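Local coordinates for protein aeromonas extracellular serine protease (Aeromonas sobria, PDB 3WQB) that cleaves peptide bonds after paired basic residues, one of them lysine, as a calcium-binding secreted serine protease of the furin subfamily and a probable virulence factor, at residues Asn231-Gly236 and Gln560-Asn565; Asp363-Ser368 and Asn420-Leu425; Thr370-Lys375 and Phe414-Val419. The protein carries 1 engineered substitution. All blocks are in the same frame, centred on the assembly; numbering follows the deposited sequence.

In the fold
Contact 1 joins the subtilisin domain to the P-domain; along the sequence contacts 2 and 3 are nested inside the loop it closes. Contact 2 lies across the chain's centre from contact 1, contact 3 on contact 2's side. Centres are about 41 Å apart for contacts 1 and 2, about 32 Å for 1 and 3. Contacts 2 and 3 are neighbours, about 12 Å between centres, and touch where S368 O meets D418 CB at 3.3 Å. Both pack on helix 335-352, which carries the engineered A336 at a predicted charge-relay position, yet lie away from the annotated sites. In contact 1, the R232 side chain is about 11 Å from the P-domain calcium ion.

Contact 1: Asn231-Gly236 and Gln560-Asn565; sequences NRTGNG and QVSLLN
N231 and S562 form an antiparallel hydrogen-bonded pair that joins strand 228-233 of the subtilisin domain to strand 559-565 of the P-domain, the central two strands of a four-stranded sheet. S562 N gives a 2.8 Å bond to N231 O, nearly in line with the carbonyl, and N231 N returns a 3.2 Å bond to S562 O. Next along, R232 faces V561 as a non-hydrogen-bonded pair; the valine CG1 rests 3.4 Å from N231 O, while CG2 approaches R232 NH1 obliquely at 3.7 Å. On the other side of the sheet, S562 CB packs against N231 OD1, and T233 CG2 lies beside Q560 CB at 3.6 Å. Water 2 bridges T233 O and Q560 N, donating to the carbonyl and accepting from the amide. The R232 chain runs extended from CG to NE, and its guanidinium is held within the P-domain by the carbonyls of F507 and N508 and by a salt bridge to E576. R232 NH1 donates to water 1, which lies in plane at the guanidinium edge, 2.8 Å away, and that water donates in turn to Q560 O.

Contact 2: Asp363-Ser368 and Asn420-Leu425; sequences DLLARS and NKALEL
S368 presses CB and OG against A422 and has more surface buried here than any other residue of the pair of helices. Its CB lies 3.4 Å from A422 N, and OG sits over the alanine, 3.3 Å from A422 CB. The hydroxyl is placed there by chi1 of 64°, which sets OG between the backbone N and the carbonyl carbon; it points back into its own helix and donates to L364 O at 2.7 Å, so this buried polar group is satisfied without help from the second helix. L425 covers the next part of the interface: its CD1 methyl lies 3.9 Å from S368 CB and also touches CB and the carbonyl carbon of R367. L364 passes L425 in the opposite direction, bringing CD2 to 3.6 Å from L425 CB. On the exposed flank, the extended K421 chain runs past S368, its CD 3.6 Å from S368 O. R367 turns its charged end away and bonds within its own helix to D363, NE meeting OD2 in the guanidinium plane; D363 also receives a bond from Y539 OH. The helix segments run at 120° to each other and are nearest where the small A422 meets S368. L423, on the far side of helix 419-426, packs on W61 and A62 of helix 60-64 and on L349 and A352 of helix 335-352. L365 reaches M346 and L349 of helix 335-352 and L279, so the crossed helices pack with that helix against the subtilisin domain's parallel sheet at strand 277-282.

Contact 3: Thr370-Lys375 and Phe414-Val419; sequences TRVDAK and FGLIDV
The D418 carboxylate and T370 OG1 share water 3: the threonine hydroxyl donates to it at 2.7 Å, and the water donates to D418 OD2. The other carboxylate oxygen, OD1, accepts from N58 ND2 and from K421 N, so D418 is the N-cap of helix 419-426, while T370 OG1 also receives R18 NH2. D418 CB lies 3.8 Å from T370 OG1. Among the peptide groups, L416 N meets the T370 carbonyl in its plane, on a lone pair, at 2.9 Å, whereas T370 N reaches L416 O at 2.8 Å from 19° off that carbonyl's plane. Beside this pair G415 CA comes 3.2 Å from T370 O, where a CB would clash. The V372 and L416 side chains cross at about a right angle, CG1 to CD2 3.8 Å, and both pack on L261 of strand 255-261. Turned away from segment 370-375 and buried, the F414 ring meets F278 and F408 edge-to-face. The two bonds make a single antiparallel bridge between loops, with an inverse gamma turn centred on R371 just after it, and it joins the chain following helix 358-368 to the approach to helix 419-426.

Contact 1: Asn231-Gly236 and Gln560-Asn565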
loop_
_atom_site.group_PDB
_atom_site.type_symbol
_atom_site.label_atom_id
_atom_site.label_comp_id
_atom_site.label_asym_id
_atom_site.label_seq_id
_atom_site.Cartn_x
_atom_site.Cartn_y
_atom_site.Cartn_z
ATOM N N ASN A 231 -5.639 0.000 -19.200
ATOM C CA ASN A 231 -6.903 -0.501 -18.674
ATOM C C ASN A 231 -7.442 -1.558 -19.622
ATOM O O ASN A 231 -7.147 -1.520 -20.817
ATOM C CB ASN A 231 -7.930 0.634 -18.510
ATOM C CG ASN A 231 -8.415 1.188 -19.844
ATOM O OD1 ASN A 231 -7.731 1.975 -20.490
ATOM N ND2 ASN A 231 -9.605 0.773 -20.253
ATOM N N ARG A 232 -8.222 -2.494 -19.090
ATOM C CA ARG A 232 -8.865 -3.507 -19.916
ATOM C C ARG A 232 -10.020 -2.888 -20.666
ATOM O O ARG A 232 -10.742 -2.044 -20.140
ATOM C CB ARG A 232 -9.363 -4.683 -19.071
ATOM C CG ARG A 232 -8.230 -5.419 -18.379
ATOM C CD ARG A 232 -8.647 -6.781 -17.850
ATOM N NE ARG A 232 -7.474 -7.553 -17.429
ATOM C CZ ARG A 232 -6.664 -8.188 -18.275
ATOM N NH1 ARG A 232 -6.917 -8.171 -19.583
ATOM N NH2 ARG A 232 -5.613 -8.858 -17.831
ATOM N N THR A 233 -10.172 -3.300 -21.916
ATOM C CA THR A 233 -11.359 -2.960 -22.680
ATOM C C THR A 233 -12.185 -4.232 -22.789
ATOM O O THR A 233 -11.674 -5.329 -22.575
ATOM C CB THR A 233 -11.004 -2.367 -24.059
ATOM O OG1 THR A 233 -12.210 -2.023 -24.756
ATOM C CG2 THR A 233 -10.194 -3.338 -24.897
ATOM N N GLY A 234 -13.470 -4.084 -23.072
ATOM C CA GLY A 234 -14.330 -5.239 -23.223
ATOM C C GLY A 234 -15.242 -5.432 -22.038
ATOM O O GLY A 234 -15.388 -4.544 -21.192
ATOM N N ASN A 235 -15.854 -6.608 -21.986
ATOM C CA ASN A 235 -16.862 -6.910 -20.983
ATOM C C ASN A 235 -16.481 -8.078 -20.081
ATOM O O ASN A 235 -17.276 -8.994 -19.851
ATOM C CB ASN A 235 -18.216 -7.156 -21.651
ATOM C CG ASN A 235 -18.810 -5.893 -22.260
ATOM O OD1 ASN A 235 -18.515 -4.767 -21.826
ATOM N ND2 ASN A 235 -19.650 -6.070 -23.279
ATOM N N GLY A 236 -15.263 -8.023 -19.551
ATOM C CA GLY A 236 -14.778 -9.043 -18.634
ATOM C C GLY A 236 -15.403 -8.924 -17.259
ATOM O O GLY A 236 -16.051 -7.928 -16.938
ATOM N N GLN A 560 -8.215 -7.833 -24.656
ATOM C CA GLN A 560 -7.554 -6.633 -25.121
ATOM C C GLN A 560 -7.387 -5.605 -24.013
ATOM O O GLN A 560 -8.229 -5.483 -23.118
ATOM C CB GLN A 560 -8.303 -6.031 -26.304
ATOM C CG GLN A 560 -8.229 -6.866 -27.581
ATOM C CD GLN A 560 -8.911 -6.177 -28.722
ATOM O OE1 GLN A 560 -9.762 -5.331 -28.502
ATOM N NE2 GLN A 560 -8.541 -6.523 -29.946
ATOM N N VAL A 561 -6.281 -4.876 -24.100
ATOM C CA VAL A 561 -5.918 -3.871 -23.122
ATOM C C VAL A 561 -5.604 -2.588 -23.878
ATOM O O VAL A 561 -4.871 -2.611 -24.867
ATOM C CB VAL A 561 -4.688 -4.328 -22.304
ATOM C CG1 VAL A 561 -4.231 -3.245 -21.333
ATOM C CG2 VAL A 561 -5.002 -5.627 -21.550
ATOM N N SER A 562 -6.170 -1.483 -23.409
ATOM C CA SER A 562 -5.931 -0.169 -23.992
ATOM C C SER A 562 -4.668 0.425 -23.368
ATOM O O SER A 562 -4.525 0.462 -22.129
ATOM C CB SER A 562 -7.133 0.755 -23.742
ATOM O OG SER A 562 -8.366 0.157 -24.143
ATOM N N LEU A 563 -3.757 0.867 -24.227
ATOM C CA LEU A 563 -2.516 1.514 -23.828
ATOM C C LEU A 563 -2.553 2.976 -24.253
ATOM O O LEU A 563 -2.694 3.278 -25.443
ATOM C CB LEU A 563 -1.310 0.830 -24.482
ATOM C CG LEU A 563 -1.181 -0.692 -24.459
ATOM C CD1 LEU A 563 -0.141 -1.133 -25.468
ATOM C CD2 LEU A 563 -0.800 -1.139 -23.066
ATOM N N LEU A 564 -2.435 3.882 -23.287
ATOM C CA LEU A 564 -2.389 5.319 -23.568
ATOM C C LEU A 564 -1.001 5.864 -23.320
ATOM O O LEU A 564 -0.494 5.781 -22.206
ATOM C CB LEU A 564 -3.404 6.073 -22.703
ATOM C CG LEU A 564 -3.367 7.608 -22.681
ATOM C CD1 LEU A 564 -3.771 8.178 -24.040
ATOM C CD2 LEU A 564 -4.285 8.143 -21.591
ATOM N N ASN A 565 -0.388 6.419 -24.359
ATOM C CA ASN A 565 0.832 7.197 -24.205
ATOM C C ASN A 565 0.430 8.585 -23.695
ATOM O O ASN A 565 -0.215 9.343 -24.412
ATOM C CB ASN A 565 1.541 7.291 -25.559
ATOM C CG ASN A 565 2.899 7.969 -25.475
ATOM O OD1 ASN A 565 3.032 9.061 -24.925
ATOM N ND2 ASN A 565 3.913 7.325 -26.040
HETATM O O HOH W 1 -9.080 -7.284 -21.205
HETATM O O HOH W 2 -10.983 -7.750 -23.949
#

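Contact 2: Asp363-Ser368 and Asn420-Leu425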
loop_
_atom_site.group_PDB
_atom_site.type_symbol
_atom_site.label_atom_id
_atom_site.label_comp_id
_atom_site.label_asym_id
_atom_site.label_seq_id
_atom_site.Cartn_x
_atom_site.Cartn_y
_atom_site.Cartn_z
ATOM N N ASP A 363 -5.109 -5.673 16.297
ATOM C CA ASP A 363 -6.126 -6.583 16.810
ATOM C C ASP A 363 -7.404 -5.818 17.149
ATOM O O ASP A 363 -8.512 -6.241 16.808
ATOM C CB ASP A 363 -5.598 -7.308 18.051
ATOM C CG ASP A 363 -6.523 -8.412 18.523
ATOM O OD1 ASP A 363 -6.703 -9.403 17.779
ATOM O OD2 ASP A 363 -7.057 -8.290 19.646
ATOM N N LEU A 364 -7.237 -4.674 17.804
ATOM C CA LEU A 364 -8.375 -3.855 18.201
ATOM C C LEU A 364 -9.098 -3.259 16.996
ATOM O O LEU A 364 -10.318 -3.274 16.960
ATOM C CB LEU A 364 -7.925 -2.756 19.166
ATOM C CG LEU A 364 -7.502 -3.321 20.521
ATOM C CD1 LEU A 364 -6.616 -2.344 21.256
ATOM C CD2 LEU A 364 -8.717 -3.685 21.352
ATOM N N LEU A 365 -8.347 -2.735 16.029
ATOM C CA LEU A 365 -8.938 -2.217 14.801
ATOM C C LEU A 365 -9.684 -3.294 14.024
ATOM O O LEU A 365 -10.787 -3.060 13.524
ATOM C CB LEU A 365 -7.856 -1.567 13.935
ATOM C CG LEU A 365 -7.364 -0.203 14.427
ATOM C CD1 LEU A 365 -6.029 0.163 13.804
ATOM C CD2 LEU A 365 -8.404 0.879 14.168
ATOM N N ALA A 366 -9.075 -4.474 13.906
ATOM C CA ALA A 366 -9.716 -5.579 13.186
ATOM C C ALA A 366 -11.014 -6.022 13.853
ATOM O O ALA A 366 -12.024 -6.192 13.177
ATOM C CB ALA A 366 -8.773 -6.747 13.016
ATOM N N ARG A 367 -10.992 -6.172 15.176
ATOM C CA ARG A 367 -12.143 -6.739 15.879
ATOM C C ARG A 367 -13.271 -5.735 16.060
ATOM O O ARG A 367 -14.392 -6.116 16.382
ATOM C CB ARG A 367 -11.730 -7.323 17.227
ATOM C CG ARG A 367 -10.849 -8.551 17.084
ATOM C CD ARG A 367 -10.506 -9.097 18.458
ATOM N NE ARG A 367 -9.311 -9.942 18.483
ATOM C CZ ARG A 367 -9.254 -11.205 18.063
ATOM N NH1 ARG A 367 -10.321 -11.801 17.542
ATOM N NH2 ARG A 367 -8.108 -11.872 18.156
ATOM N N SER A 368 -12.972 -4.453 15.857
ATOM C CA SER A 368 -13.984 -3.407 15.997
ATOM C C SER A 368 -14.493 -2.854 14.659
ATOM O O SER A 368 -15.401 -2.027 14.640
ATOM C CB SER A 368 -13.444 -2.265 16.854
ATOM O OG SER A 368 -12.338 -1.629 16.232
ATOM N N ASN A 420 -14.365 4.693 17.680
ATOM C CA ASN A 420 -15.049 4.636 18.967
ATOM C C ASN A 420 -15.094 3.214 19.512
ATOM O O ASN A 420 -14.830 3.000 20.703
ATOM C CB ASN A 420 -16.484 5.132 18.839
ATOM C CG ASN A 420 -16.590 6.602 18.506
ATOM O OD1 ASN A 420 -15.628 7.369 18.599
ATOM N ND2 ASN A 420 -17.789 7.005 18.119
ATOM N N LYS A 421 -15.418 2.250 18.650
ATOM C CA LYS A 421 -15.515 0.858 19.087
ATOM C C LYS A 421 -14.135 0.283 19.401
ATOM O O LYS A 421 -13.979 -0.468 20.364
ATOM C CB LYS A 421 -16.254 0.001 18.061
ATOM C CG LYS A 421 -16.602 -1.398 18.552
ATOM C CD LYS A 421 -17.473 -2.133 17.552
ATOM C CE LYS A 421 -17.691 -3.567 18.008
ATOM N NZ LYS A 421 -18.598 -4.294 17.089
ATOM N N ALA A 422 -13.124 0.668 18.621
ATOM C CA ALA A 422 -11.758 0.259 18.927
ATOM C C ALA A 422 -11.357 0.738 20.318
ATOM O O ALA A 422 -10.733 0.000 21.077
ATOM C CB ALA A 422 -10.783 0.769 17.860
ATOM N N LEU A 423 -11.730 1.973 20.652
ATOM C CA LEU A 423 -11.451 2.515 21.986
ATOM C C LEU A 423 -12.223 1.811 23.094
ATOM O O LEU A 423 -11.697 1.628 24.185
ATOM C CB LEU A 423 -11.717 4.018 22.032
ATOM C CG LEU A 423 -10.705 4.880 21.280
ATOM C CD1 LEU A 423 -11.269 6.278 21.086
ATOM C CD2 LEU A 423 -9.385 4.925 22.021
ATOM N N GLU A 424 -13.464 1.428 22.821
ATOM C CA GLU A 424 -14.242 0.629 23.768
ATOM C C GLU A 424 -13.548 -0.700 24.055
ATOM O O GLU A 424 -13.428 -1.118 25.203
ATOM C CB GLU A 424 -15.647 0.382 23.222
ATOM C CG GLU A 424 -16.577 -0.332 24.179
ATOM C CD GLU A 424 -17.969 -0.452 23.612
ATOM O OE1 GLU A 424 -18.198 -1.363 22.793
ATOM O OE2 GLU A 424 -18.829 0.377 23.970
ATOM N N LEU A 425 -13.063 -1.356 23.010
ATOM C CA LEU A 425 -12.395 -2.636 23.186
ATOM C C LEU A 425 -11.044 -2.455 23.872
ATOM O O LEU A 425 -10.627 -3.297 24.668
ATOM C CB LEU A 425 -12.224 -3.356 21.845
ATOM C CG LEU A 425 -13.464 -3.856 21.094
ATOM C CD1 LEU A 425 -13.054 -4.640 19.861
ATOM C CD2 LEU A 425 -14.346 -4.709 21.994
#

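Contact 3: Thr370-Lys375 and Phe414-Val419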
loop_
_atom_site.group_PDB
_atom_site.type_symbol
_atom_site.label_atom_id
_atom_site.label_comp_id
_atom_site.label_asym_id
_atom_site.label_seq_id
_atom_site.Cartn_x
_atom_site.Cartn_y
_atom_site.Cartn_z
ATOM N N THR A 370 -16.254 -2.164 11.027
ATOM C CA THR A 370 -17.654 -2.263 10.598
ATOM C C THR A 370 -17.755 -3.037 9.294
ATOM O O THR A 370 -17.020 -2.761 8.329
ATOM C CB THR A 370 -18.257 -0.849 10.420
ATOM O OG1 THR A 370 -18.059 -0.088 11.615
ATOM C CG2 THR A 370 -19.749 -0.897 10.075
ATOM N N ARG A 371 -18.665 -4.007 9.270
ATOM C CA ARG A 371 -18.897 -4.810 8.070
ATOM C C ARG A 371 -19.790 -4.062 7.070
ATOM O O ARG A 371 -20.963 -4.392 6.872
ATOM C CB ARG A 371 -19.478 -6.176 8.458
ATOM C CG ARG A 371 -19.421 -7.228 7.341
ATOM C CD ARG A 371 -19.528 -8.680 7.839
ATOM N NE ARG A 371 -20.480 -8.867 8.938
ATOM C CZ ARG A 371 -21.695 -9.400 8.825
ATOM N NH1 ARG A 371 -22.147 -9.827 7.652
ATOM N NH2 ARG A 371 -22.465 -9.507 9.899
ATOM N N VAL A 372 -19.222 -3.032 6.448
ATOM C CA VAL A 372 -19.938 -2.249 5.448
ATOM C C VAL A 372 -20.207 -3.089 4.208
ATOM O O VAL A 372 -19.509 -4.081 3.949
ATOM C CB VAL A 372 -19.137 -0.999 5.044
ATOM C CG1 VAL A 372 -19.140 0.025 6.167
ATOM C CG2 VAL A 372 -17.714 -1.377 4.626
ATOM N N ASP A 373 -21.221 -2.705 3.435
ATOM C CA ASP A 373 -21.506 -3.343 2.158
ATOM C C ASP A 373 -21.605 -4.858 2.356
ATOM O O ASP A 373 -20.981 -5.646 1.635
ATOM C CB ASP A 373 -20.418 -2.982 1.143
ATOM C CG ASP A 373 -20.800 -3.311 -0.290
ATOM O OD1 ASP A 373 -21.988 -3.575 -0.575
ATOM O OD2 ASP A 373 -19.888 -3.298 -1.139
ATOM N N ALA A 374 -22.429 -5.253 3.322
ATOM C CA ALA A 374 -22.413 -6.617 3.850
ATOM C C ALA A 374 -22.822 -7.673 2.839
ATOM O O ALA A 374 -22.456 -8.839 2.975
ATOM C CB ALA A 374 -23.313 -6.708 5.077
ATOM N N LYS A 375 -23.584 -7.269 1.832
ATOM C CA LYS A 375 -24.158 -8.226 0.898
ATOM C C LYS A 375 -23.452 -8.258 -0.453
ATOM O O LYS A 375 -23.902 -8.954 -1.357
ATOM C CB LYS A 375 -25.650 -7.942 0.682
ATOM C CG LYS A 375 -26.507 -7.919 1.940
ATOM C CD LYS A 375 -27.801 -7.139 1.684
ATOM C CE LYS A 375 -27.563 -5.627 1.567
ATOM N NZ LYS A 375 -28.808 -4.887 1.235
ATOM N N PHE A 414 -10.892 -6.355 7.207
ATOM C CA PHE A 414 -11.759 -6.641 8.344
ATOM C C PHE A 414 -12.937 -5.672 8.445
ATOM O O PHE A 414 -13.867 -5.898 9.224
ATOM C CB PHE A 414 -10.942 -6.690 9.641
ATOM C CG PHE A 414 -9.965 -7.824 9.662
ATOM C CD1 PHE A 414 -8.601 -7.598 9.480
ATOM C CD2 PHE A 414 -10.420 -9.136 9.783
ATOM C CE1 PHE A 414 -7.704 -8.665 9.455
ATOM C CE2 PHE A 414 -9.536 -10.203 9.750
ATOM C CZ PHE A 414 -8.180 -9.970 9.587
ATOM N N GLY A 415 -12.908 -4.617 7.633
ATOM C CA GLY A 415 -14.005 -3.665 7.572
ATOM C C GLY A 415 -13.575 -2.220 7.670
ATOM O O GLY A 415 -12.380 -1.897 7.686
ATOM N N LEU A 416 -14.572 -1.342 7.736
ATOM C CA LEU A 416 -14.323 0.082 7.875
ATOM C C LEU A 416 -13.944 0.429 9.312
ATOM O O LEU A 416 -14.616 0.028 10.261
ATOM C CB LEU A 416 -15.561 0.868 7.448
ATOM C CG LEU A 416 -15.607 2.371 7.720
ATOM C CD1 LEU A 416 -14.508 3.101 6.969
ATOM C CD2 LEU A 416 -16.978 2.938 7.382
ATOM N N ILE A 417 -12.869 1.190 9.461
ATOM C CA ILE A 417 -12.425 1.645 10.779
ATOM C C ILE A 417 -13.576 2.222 11.607
ATOM O O ILE A 417 -14.370 3.030 11.112
ATOM C CB ILE A 417 -11.318 2.687 10.634
ATOM C CG1 ILE A 417 -10.059 2.020 10.067
ATOM C CG2 ILE A 417 -11.028 3.368 11.970
ATOM C CD1 ILE A 417 -8.920 2.986 9.773
ATOM N N ASP A 418 -13.649 1.800 12.867
ATOM C CA ASP A 418 -14.603 2.337 13.834
ATOM C C ASP A 418 -13.781 2.714 15.057
ATOM O O ASP A 418 -13.504 1.881 15.915
ATOM C CB ASP A 418 -15.650 1.273 14.179
ATOM C CG ASP A 418 -16.727 1.767 15.138
ATOM O OD1 ASP A 418 -16.499 2.759 15.870
ATOM O OD2 ASP A 418 -17.799 1.115 15.183
ATOM N N VAL A 419 -13.363 3.973 15.127
ATOM C CA VAL A 419 -12.454 4.402 16.193
ATOM C C VAL A 419 -13.103 4.286 17.573
ATOM O O VAL A 419 -12.457 3.847 18.540
ATOM C CB VAL A 419 -11.957 5.851 15.959
ATOM C CG1 VAL A 419 -11.296 6.417 17.223
ATOM C CG2 VAL A 419 -10.996 5.902 14.776
HETATM O O HOH W 3 -17.943 -1.297 13.989
#